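Chromosome partition protein Smc (PDB 5XEI) probably serves chromosome condensation and partitioning as an ATP-hydrolysing, DNA-binding SMC protein, represented here by its ABC-type head with coiled coil and joint. Local coordinates at residues 92-102 / 126-135; 229-238 / 288-298. One frame throughout, in Å; residues are numbered along the deposited sequence.

Contact 1 (92-102 / 126-135)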
loop_
_atom_site.group_PDB
_atom_site.type_symbol
_atom_site.label_atom_id
_atom_site.label_comp_id
_atom_site.label_asym_id
_atom_site.label_seq_id
_atom_site.Cartn_x
_atom_site.Cartn_y
_atom_site.Cartn_z
ATOM N N GLY A 92 10.231 -6.601 -21.889
ATOM C CA GLY A 92 9.733 -7.188 -20.653
ATOM C C GLY A 92 10.564 -6.786 -19.448
ATOM O O GLY A 92 10.043 -6.650 -18.335
ATOM N N PHE A 93 11.862 -6.602 -19.649
ATOM C CA PHE A 93 12.708 -6.036 -18.620
ATOM C C PHE A 93 12.606 -4.516 -18.659
ATOM O O PHE A 93 12.790 -3.918 -19.729
ATOM C CB PHE A 93 14.153 -6.453 -18.825
ATOM C CG PHE A 93 14.442 -7.867 -18.454
ATOM C CD1 PHE A 93 14.572 -8.232 -17.125
ATOM C CD2 PHE A 93 14.637 -8.826 -19.434
ATOM C CE1 PHE A 93 14.865 -9.545 -16.775
ATOM C CE2 PHE A 93 14.929 -10.141 -19.098
ATOM C CZ PHE A 93 15.044 -10.499 -17.761
ATOM N N PRO A 94 12.310 -3.859 -17.524
ATOM C CA PRO A 94 12.393 -2.392 -17.475
ATOM C C PRO A 94 13.817 -1.886 -17.625
ATOM O O PRO A 94 14.382 -1.316 -16.685
ATOM C CB PRO A 94 11.823 -2.053 -16.092
ATOM C CG PRO A 94 11.970 -3.305 -15.298
ATOM C CD PRO A 94 11.725 -4.409 -16.288
ATOM N N ILE A 95 14.405 -2.107 -18.799
ATOM C CA ILE A 95 15.740 -1.637 -19.152
ATOM C C ILE A 95 15.688 -1.243 -20.615
ATOM O O ILE A 95 15.126 -1.975 -21.437
ATOM C CB ILE A 95 16.818 -2.716 -18.939
ATOM C CG1 ILE A 95 17.023 -3.011 -17.462
ATOM C CG2 ILE A 95 18.136 -2.291 -19.576
ATOM C CD1 ILE A 95 18.085 -2.137 -16.835
ATOM N N ASP A 96 16.276 -0.096 -20.955
ATOM C CA ASP A 96 16.232 0.368 -22.338
ATOM C C ASP A 96 17.320 -0.308 -23.178
ATOM O O ASP A 96 18.137 0.325 -23.849
ATOM C CB ASP A 96 16.327 1.882 -22.400
ATOM C CG ASP A 96 15.570 2.435 -23.572
ATOM O OD1 ASP A 96 16.207 3.056 -24.452
ATOM O OD2 ASP A 96 14.338 2.196 -23.630
ATOM N N GLU A 97 17.286 -1.637 -23.147
ATOM C CA GLU A 97 18.194 -2.481 -23.901
ATOM C C GLU A 97 17.421 -3.694 -24.407
ATOM O O GLU A 97 16.449 -4.132 -23.784
ATOM C CB GLU A 97 19.385 -2.912 -23.034
ATOM C CG GLU A 97 20.305 -1.770 -22.588
ATOM C CD GLU A 97 21.193 -1.235 -23.707
ATOM O OE1 GLU A 97 20.756 -0.329 -24.446
ATOM O OE2 GLU A 97 22.333 -1.726 -23.851
ATOM N N ASP A 98 17.845 -4.205 -25.568
ATOM C CA ASP A 98 17.306 -5.451 -26.100
ATOM C C ASP A 98 18.067 -6.671 -25.643
ATOM O O ASP A 98 17.616 -7.795 -25.900
ATOM C CB ASP A 98 17.337 -5.500 -27.626
ATOM C CG ASP A 98 16.605 -4.370 -28.267
ATOM O OD1 ASP A 98 15.803 -3.734 -27.557
ATOM O OD2 ASP A 98 16.797 -4.177 -29.495
ATOM N N GLU A 99 19.241 -6.488 -25.058
ATOM C CA GLU A 99 19.966 -7.575 -24.425
ATOM C C GLU A 99 20.154 -7.208 -22.966
ATOM O O GLU A 99 20.792 -6.199 -22.657
ATOM C CB GLU A 99 21.307 -7.836 -25.104
ATOM C CG GLU A 99 21.634 -9.329 -25.144
ATOM C CD GLU A 99 22.953 -9.668 -25.840
ATOM O OE1 GLU A 99 23.916 -8.872 -25.746
ATOM O OE2 GLU A 99 23.015 -10.735 -26.497
ATOM N N VAL A 100 19.544 -7.985 -22.086
ATOM C CA VAL A 100 19.806 -7.931 -20.657
ATOM C C VAL A 100 20.698 -9.117 -20.320
ATOM O O VAL A 100 20.323 -10.269 -20.560
ATOM C CB VAL A 100 18.509 -7.971 -19.841
ATOM C CG1 VAL A 100 18.804 -7.674 -18.392
ATOM C CG2 VAL A 100 17.495 -7.001 -20.422
ATOM N N VAL A 101 21.873 -8.842 -19.764
ATOM C CA VAL A 101 22.852 -9.874 -19.451
ATOM C C VAL A 101 23.110 -9.864 -17.956
ATOM O O VAL A 101 23.499 -8.831 -17.398
ATOM C CB VAL A 101 24.168 -9.665 -20.209
ATOM C CG1 VAL A 101 25.092 -10.850 -19.943
ATOM C CG2 VAL A 101 23.887 -9.458 -21.692
ATOM N N ILE A 102 22.925 -11.019 -17.322
ATOM C CA ILE A 102 23.119 -11.191 -15.889
ATOM C C ILE A 102 24.221 -12.219 -15.688
ATOM O O ILE A 102 24.137 -13.340 -16.208
ATOM C CB ILE A 102 21.823 -11.626 -15.190
ATOM C CG1 ILE A 102 20.725 -10.593 -15.461
ATOM C CG2 ILE A 102 22.064 -11.780 -13.711
ATOM C CD1 ILE A 102 19.338 -11.025 -15.032
ATOM N N ILE A 126 18.938 -7.383 -8.921
ATOM C CA ILE A 126 18.688 -8.462 -9.879
ATOM C C ILE A 126 17.327 -9.099 -9.608
ATOM O O ILE A 126 16.543 -9.349 -10.534
ATOM C CB ILE A 126 19.821 -9.512 -9.831
ATOM C CG1 ILE A 126 21.203 -8.871 -9.982
ATOM C CG2 ILE A 126 19.642 -10.549 -10.929
ATOM C CD1 ILE A 126 21.518 -8.367 -11.372
ATOM N N LEU A 127 17.010 -9.346 -8.335
ATOM C CA LEU A 127 15.762 -10.029 -8.013
ATOM C C LEU A 127 14.557 -9.182 -8.405
ATOM O O LEU A 127 13.611 -9.673 -9.032
ATOM C CB LEU A 127 15.724 -10.362 -6.524
ATOM C CG LEU A 127 16.703 -11.413 -6.008
ATOM C CD1 LEU A 127 16.640 -11.470 -4.508
ATOM C CD2 LEU A 127 16.443 -12.809 -6.593
ATOM N N ASP A 128 14.575 -7.897 -8.040
ATOM C CA ASP A 128 13.410 -7.050 -8.258
ATOM C C ASP A 128 13.142 -6.863 -9.743
ATOM O O ASP A 128 11.981 -6.779 -10.157
ATOM C CB ASP A 128 13.595 -5.708 -7.521
ATOM C CG ASP A 128 14.545 -4.736 -8.239
ATOM O OD1 ASP A 128 14.883 -3.696 -7.630
ATOM O OD2 ASP A 128 14.940 -4.965 -9.405
ATOM N N LEU A 129 14.204 -6.820 -10.555
ATOM C CA LEU A 129 14.057 -6.709 -12.003
ATOM C C LEU A 129 13.603 -8.040 -12.623
ATOM O O LEU A 129 12.740 -8.063 -13.517
ATOM C CB LEU A 129 15.379 -6.213 -12.606
ATOM C CG LEU A 129 15.678 -6.397 -14.095
ATOM C CD1 LEU A 129 14.719 -5.556 -14.855
ATOM C CD2 LEU A 129 17.077 -5.967 -14.489
ATOM N N LEU A 130 14.140 -9.166 -12.149
ATOM C CA LEU A 130 13.601 -10.437 -12.613
ATOM C C LEU A 130 12.124 -10.564 -12.279
ATOM O O LEU A 130 11.376 -11.190 -13.041
ATOM C CB LEU A 130 14.400 -11.598 -12.034
ATOM C CG LEU A 130 15.832 -11.580 -12.568
ATOM C CD1 LEU A 130 16.737 -12.623 -11.927
ATOM C CD2 LEU A 130 15.811 -11.738 -14.062
ATOM N N SER A 131 11.676 -9.954 -11.171
ATOM C CA SER A 131 10.248 -9.962 -10.850
ATOM C C SER A 131 9.467 -9.070 -11.791
ATOM O O SER A 131 8.417 -9.467 -12.303
ATOM C CB SER A 131 10.000 -9.522 -9.414
ATOM O OG SER A 131 9.818 -10.638 -8.565
ATOM N N ALA A 132 9.955 -7.848 -12.008
ATOM C CA ALA A 132 9.309 -6.950 -12.956
ATOM C C ALA A 132 9.124 -7.606 -14.318
ATOM O O ALA A 132 8.118 -7.365 -14.990
ATOM C CB ALA A 132 10.117 -5.660 -13.089
ATOM N N ALA A 133 10.060 -8.445 -14.743
ATOM C CA ALA A 133 9.885 -9.181 -15.990
ATOM C C ALA A 133 9.101 -10.473 -15.791
ATOM O O ALA A 133 9.054 -11.320 -16.699
ATOM C CB ALA A 133 11.249 -9.481 -16.621
ATOM N N MET A 134 8.488 -10.625 -14.616
ATOM C CA MET A 134 7.834 -11.855 -14.170
ATOM C C MET A 134 8.598 -13.099 -14.614
ATOM O O MET A 134 8.005 -14.111 -14.984
ATOM C CB MET A 134 6.366 -11.905 -14.631
ATOM C CG MET A 134 6.128 -11.969 -16.138
ATOM S SD MET A 134 4.761 -13.066 -16.556
ATOM C CE MET A 134 4.820 -13.060 -18.332
ATOM N N ILE A 135 9.926 -13.032 -14.562
ATOM C CA ILE A 135 10.759 -14.214 -14.753
ATOM C C ILE A 135 10.582 -15.121 -13.549
ATOM O O ILE A 135 10.886 -14.725 -12.411
ATOM C CB ILE A 135 12.233 -13.833 -14.920
ATOM C CG1 ILE A 135 12.433 -12.939 -16.135
ATOM C CG2 ILE A 135 13.092 -15.096 -14.991
ATOM C CD1 ILE A 135 12.697 -13.681 -17.404
#
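Phe93 lies with one face of its ring against the methyl of Ala133, a CH-pi contact in which CB stands 3.8 Å from the ring centroid and 23° off the normal. The opposite face rests on CB of Val100 in the same segment, and the rim meets two leucines lying near the ring plane: Leu129 CD1 is 3.5 Å from Phe93 CD1, and Leu130 CD2 is 3.6 Å from Phe93 CE1. A flat aromatic suits this slot between a strand valine and a helix end. With CG anti to the carbonyl carbon, chi1 -75°, the ring turns in toward the helix, although the bond to CB does not point at it. The ring of Phe86, from strand 80-87, also meets that of Phe93.

Leu129 crosses the phenylalanine at about a right angle and divides its branches. CD1 also touches CD of Pro94, whose CG touches CB of Ala132, while CD2 faces Ile95 CG1. Pro94 centres an inverse gamma turn, and such a tight bend carries the chain past the helix.

In fold terms, helix 123-132 packs against the antiparallel sheet of the ABC-type head, on strand 99-106. The helix ends in a Schellman motif: Ile135 N bonds to Leu130 O at 2.8 Å, and Met134, the C-prime residue, takes a positive phi. Gly92 O makes a CA-H...O contact with Ala133 CA at 3.5 Å, and alanine is small enough to fit against the Phe93 ring face. The turn brings CG1 of Ile135 obliquely to CZ of Phe93.

Farther along, Ile102 is stretched out, chi2 170°, and meets Leu130 tip to tip, CD1 to CD2 at 3.7 Å. Its other branch, CG2, slides past CG2 of Ile126, the beta-branched side chain thus serving two partners.

Contact 2 (229-238 / 288-298)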
loop_
_atom_site.group_PDB
_atom_site.type_symbol
_atom_site.label_atom_id
_atom_site.label_comp_id
_atom_site.label_asym_id
_atom_site.label_seq_id
_atom_site.Cartn_x
_atom_site.Cartn_y
_atom_site.Cartn_z
ATOM N N VAL A 229 -28.034 62.387 35.881
ATOM C CA VAL A 229 -28.346 63.677 35.282
ATOM C C VAL A 229 -29.693 64.184 35.799
ATOM O O VAL A 229 -29.860 65.386 36.054
ATOM C CB VAL A 229 -28.307 63.577 33.744
ATOM C CG1 VAL A 229 -28.600 64.911 33.130
ATOM C CG2 VAL A 229 -26.941 63.099 33.271
ATOM N N ALA A 230 -30.652 63.271 35.996
ATOM C CA ALA A 230 -31.969 63.632 36.515
ATOM C C ALA A 230 -31.868 64.239 37.906
ATOM O O ALA A 230 -32.294 65.377 38.129
ATOM C CB ALA A 230 -32.882 62.408 36.543
ATOM N N LEU A 231 -31.311 63.485 38.864
ATOM C CA LEU A 231 -31.137 64.011 40.217
ATOM C C LEU A 231 -30.481 65.379 40.190
ATOM O O LEU A 231 -30.714 66.207 41.076
ATOM C CB LEU A 231 -30.299 63.051 41.067
ATOM C CG LEU A 231 -29.531 63.646 42.259
ATOM C CD1 LEU A 231 -30.482 64.058 43.359
ATOM C CD2 LEU A 231 -28.501 62.703 42.813
ATOM N N LEU A 232 -29.705 65.658 39.152
ATOM C CA LEU A 232 -28.978 66.910 39.119
ATOM C C LEU A 232 -29.832 68.059 38.582
ATOM O O LEU A 232 -29.767 69.173 39.114
ATOM C CB LEU A 232 -27.704 66.714 38.317
ATOM C CG LEU A 232 -26.958 67.961 37.928
ATOM C CD1 LEU A 232 -26.689 68.756 39.163
ATOM C CD2 LEU A 232 -25.672 67.448 37.443
ATOM N N LEU A 233 -30.650 67.822 37.553
ATOM C CA LEU A 233 -31.574 68.861 37.104
ATOM C C LEU A 233 -32.493 69.300 38.240
ATOM O O LEU A 233 -32.682 70.499 38.475
ATOM C CB LEU A 233 -32.377 68.363 35.906
ATOM C CG LEU A 233 -31.555 68.248 34.627
ATOM C CD1 LEU A 233 -32.319 67.568 33.498
ATOM C CD2 LEU A 233 -31.123 69.624 34.212
ATOM N N GLY A 234 -33.053 68.336 38.973
ATOM C CA GLY A 234 -33.774 68.678 40.187
ATOM C C GLY A 234 -32.898 69.362 41.219
ATOM O O GLY A 234 -33.329 70.317 41.868
ATOM N N GLU A 235 -31.645 68.905 41.363
ATOM C CA GLU A 235 -30.738 69.425 42.390
ATOM C C GLU A 235 -30.491 70.933 42.289
ATOM O O GLU A 235 -29.875 71.491 43.207
ATOM C CB GLU A 235 -29.376 68.705 42.348
ATOM C CG GLU A 235 -29.102 67.689 43.479
ATOM C CD GLU A 235 -27.655 67.140 43.470
ATOM O OE1 GLU A 235 -26.872 67.511 42.569
ATOM O OE2 GLU A 235 -27.293 66.333 44.362
ATOM N N ILE A 236 -30.927 71.602 41.224
ATOM C CA ILE A 236 -30.770 73.052 41.107
ATOM C C ILE A 236 -32.105 73.771 41.192
ATOM O O ILE A 236 -32.176 74.874 41.720
ATOM C CB ILE A 236 -30.031 73.448 39.810
ATOM C CG1 ILE A 236 -28.883 72.507 39.453
ATOM C CG2 ILE A 236 -29.547 74.896 39.870
ATOM C CD1 ILE A 236 -28.516 72.706 38.001
ATOM N N LYS A 237 -33.172 73.194 40.619
ATOM C CA LYS A 237 -34.510 73.737 40.847
ATOM C C LYS A 237 -34.711 74.003 42.337
ATOM O O LYS A 237 -35.100 75.102 42.756
ATOM C CB LYS A 237 -35.600 72.778 40.321
ATOM C CG LYS A 237 -37.047 73.193 40.705
ATOM C CD LYS A 237 -37.532 72.644 42.083
ATOM C CE LYS A 237 -38.762 73.388 42.676
ATOM N NZ LYS A 237 -38.606 74.860 42.906
ATOM N N ARG A 238 -34.419 72.975 43.138
ATOM C CA ARG A 238 -34.482 73.069 44.591
ATOM C C ARG A 238 -33.552 74.150 45.120
ATOM O O ARG A 238 -33.955 75.000 45.923
ATOM C CB ARG A 238 -34.115 71.719 45.196
ATOM C CG ARG A 238 -35.022 70.609 44.746
ATOM C CD ARG A 238 -36.442 70.914 45.124
ATOM N NE ARG A 238 -37.139 69.670 45.391
ATOM C CZ ARG A 238 -37.053 69.016 46.543
ATOM N NH1 ARG A 238 -36.308 69.500 47.529
ATOM N NH2 ARG A 238 -37.710 67.878 46.708
ATOM N N ILE A 288 -28.935 64.535 28.067
ATOM C CA ILE A 288 -29.572 65.555 28.907
ATOM C C ILE A 288 -31.040 65.739 28.549
ATOM O O ILE A 288 -31.846 66.127 29.404
ATOM C CB ILE A 288 -28.828 66.903 28.813
ATOM C CG1 ILE A 288 -29.384 67.902 29.824
ATOM C CG2 ILE A 288 -29.070 67.540 27.480
ATOM C CD1 ILE A 288 -28.870 67.742 31.221
ATOM N N ARG A 289 -31.418 65.479 27.294
ATOM C CA ARG A 289 -32.801 65.692 26.885
ATOM C C ARG A 289 -33.647 64.428 26.975
ATOM O O ARG A 289 -34.847 64.524 27.261
ATOM C CB ARG A 289 -32.858 66.296 25.468
ATOM C CG ARG A 289 -33.207 65.366 24.302
ATOM C CD ARG A 289 -33.716 66.197 23.103
ATOM N NE ARG A 289 -34.861 67.040 23.475
ATOM C CZ ARG A 289 -35.445 67.938 22.684
ATOM N NH1 ARG A 289 -35.004 68.139 21.446
ATOM N NH2 ARG A 289 -36.474 68.643 23.140
ATOM N N SER A 290 -33.045 63.243 26.792
ATOM C CA SER A 290 -33.724 61.981 27.078
ATOM C C SER A 290 -33.976 61.783 28.558
ATOM O O SER A 290 -34.446 60.712 28.956
ATOM C CB SER A 290 -32.911 60.807 26.543
ATOM O OG SER A 290 -32.765 60.912 25.142
ATOM N N VAL A 291 -33.643 62.781 29.365
ATOM C CA VAL A 291 -33.979 62.797 30.788
ATOM C C VAL A 291 -34.655 64.093 31.222
ATOM O O VAL A 291 -35.459 64.074 32.175
ATOM C CB VAL A 291 -32.708 62.531 31.634
ATOM C CG1 VAL A 291 -31.610 63.557 31.328
ATOM C CG2 VAL A 291 -33.025 62.511 33.119
ATOM N N LYS A 292 -34.424 65.226 30.539
ATOM C CA LYS A 292 -35.013 66.530 30.860
ATOM C C LYS A 292 -36.536 66.472 30.940
ATOM O O LYS A 292 -37.186 67.455 31.312
ATOM C CB LYS A 292 -34.597 67.572 29.804
ATOM C CG LYS A 292 -34.786 69.047 30.194
ATOM C CD LYS A 292 -33.538 69.627 30.836
ATOM C CE LYS A 292 -33.608 71.139 30.910
ATOM N NZ LYS A 292 -32.307 71.720 31.347
ATOM N N GLU A 293 -37.114 65.321 30.607
ATOM C CA GLU A 293 -38.543 65.179 30.383
ATOM C C GLU A 293 -39.097 63.957 31.116
ATOM O O GLU A 293 -39.874 63.176 30.557
ATOM C CB GLU A 293 -38.820 65.105 28.881
ATOM C CG GLU A 293 -38.212 66.276 28.084
ATOM C CD GLU A 293 -37.919 65.936 26.626
ATOM O OE1 GLU A 293 -37.468 64.801 26.355
ATOM O OE2 GLU A 293 -38.128 66.808 25.751
ATOM N N VAL A 294 -38.695 63.755 32.375
ATOM C CA VAL A 294 -39.296 62.720 33.216
ATOM C C VAL A 294 -39.499 63.320 34.614
ATOM O O VAL A 294 -39.877 64.491 34.742
ATOM C CB VAL A 294 -38.449 61.420 33.233
ATOM C CG1 VAL A 294 -39.213 60.251 33.881
ATOM C CG2 VAL A 294 -38.010 61.008 31.819
ATOM N N SER A 295 -39.209 62.550 35.666
ATOM C CA SER A 295 -39.701 62.790 37.016
ATOM C C SER A 295 -38.840 63.793 37.791
ATOM O O SER A 295 -37.942 64.449 37.255
ATOM C CB SER A 295 -39.785 61.458 37.767
ATOM O OG SER A 295 -39.610 61.623 39.169
ATOM N N LEU A 296 -39.164 63.940 39.075
ATOM C CA LEU A 296 -38.299 64.577 40.061
ATOM C C LEU A 296 -38.463 63.814 41.369
ATOM O O LEU A 296 -38.641 62.588 41.348
ATOM C CB LEU A 296 -38.624 66.068 40.239
ATOM C CG LEU A 296 -38.292 67.059 39.110
ATOM C CD1 LEU A 296 -39.501 67.915 38.737
ATOM C CD2 LEU A 296 -37.124 67.950 39.496
ATOM N N ASP A 297 -38.458 64.539 42.495
ATOM C CA ASP A 297 -38.430 63.982 43.847
ATOM C C ASP A 297 -37.029 63.462 44.130
ATOM O O ASP A 297 -36.656 62.354 43.725
ATOM C CB ASP A 297 -39.474 62.879 44.056
ATOM C CG ASP A 297 -39.800 62.657 45.523
ATOM O OD1 ASP A 297 -38.905 62.173 46.251
ATOM O OD2 ASP A 297 -40.946 62.952 45.948
ATOM N N LEU A 298 -36.248 64.271 44.836
ATOM C CA LEU A 298 -34.814 64.047 44.852
ATOM C C LEU A 298 -34.453 62.803 45.644
ATOM O O LEU A 298 -33.633 61.993 45.197
ATOM C CB LEU A 298 -34.099 65.278 45.394
ATOM C CG LEU A 298 -33.818 66.329 44.316
ATOM C CD1 LEU A 298 -35.002 66.622 43.387
ATOM C CD2 LEU A 298 -33.304 67.588 44.967
#
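The backbone hydrogen bond from Glu235 N to Leu231 O, 2.9 Å, fixes one helical turn whose two ends both border the side chain of Leu298. That leucine is a knob in a hole made by Leu231, Gly234, Glu235 and Arg238. Leu298 CD2 lies 3.5 Å from Arg238 CG, and the same methyl stands over the centre of the guanidinium: the bends at chi2 and chi3 turn that group back so that one flat face lies over the leucine. Gly234, having no side chain, lets Leu298 CD1 and Leu296 CD2 both come up to its CA, the latter to 3.5 Å. An alanine in place of Leu298 would probably leave the hole unfilled and the Arg238 guanidinium without its apolar support.

The long helix 170-246 runs unbroken here, whereas the segment facing it leaves helix 285-289, passes through loop, and starts helix 298-315 with Asp297 at the N-cap. Such a break in one of the two coiled-coil helices is consistent with the joint of the SMC arm.

At the other end, Val291 suits the close spacing: its CG2, anti to the backbone N, reaches Ala230 CB, and its CG1 meets Val229 CG1 at 3.8 Å. The Ile288 side chain crosses Val229 at about a right angle, and its CD1 also touches CD1 of Leu233. Leu233 CD1 in turn lies 3.6 Å from the aliphatic CD of Lys292.

How the contacts relate
From the N terminus, contact 1 comes first: it closes a short loop through the rest of strand 99-106, strands 112-116 and 119-121 and the start of helix 123-132, folding a helix onto the head's antiparallel sheet. The chain then leaves the head along helix 170-246. Contact 2 closes a longer loop, made by the end of that helix, the unmodelled 255-258 where this construct joins its two pieces, helix 261-278 and helix 285-289, and so ties the outgoing arm to the returning one. The two are in series, neither nested nor crossing, with centres about 103 Å apart; one belongs to the globular ATPase head, the other to its coiled-coil arm.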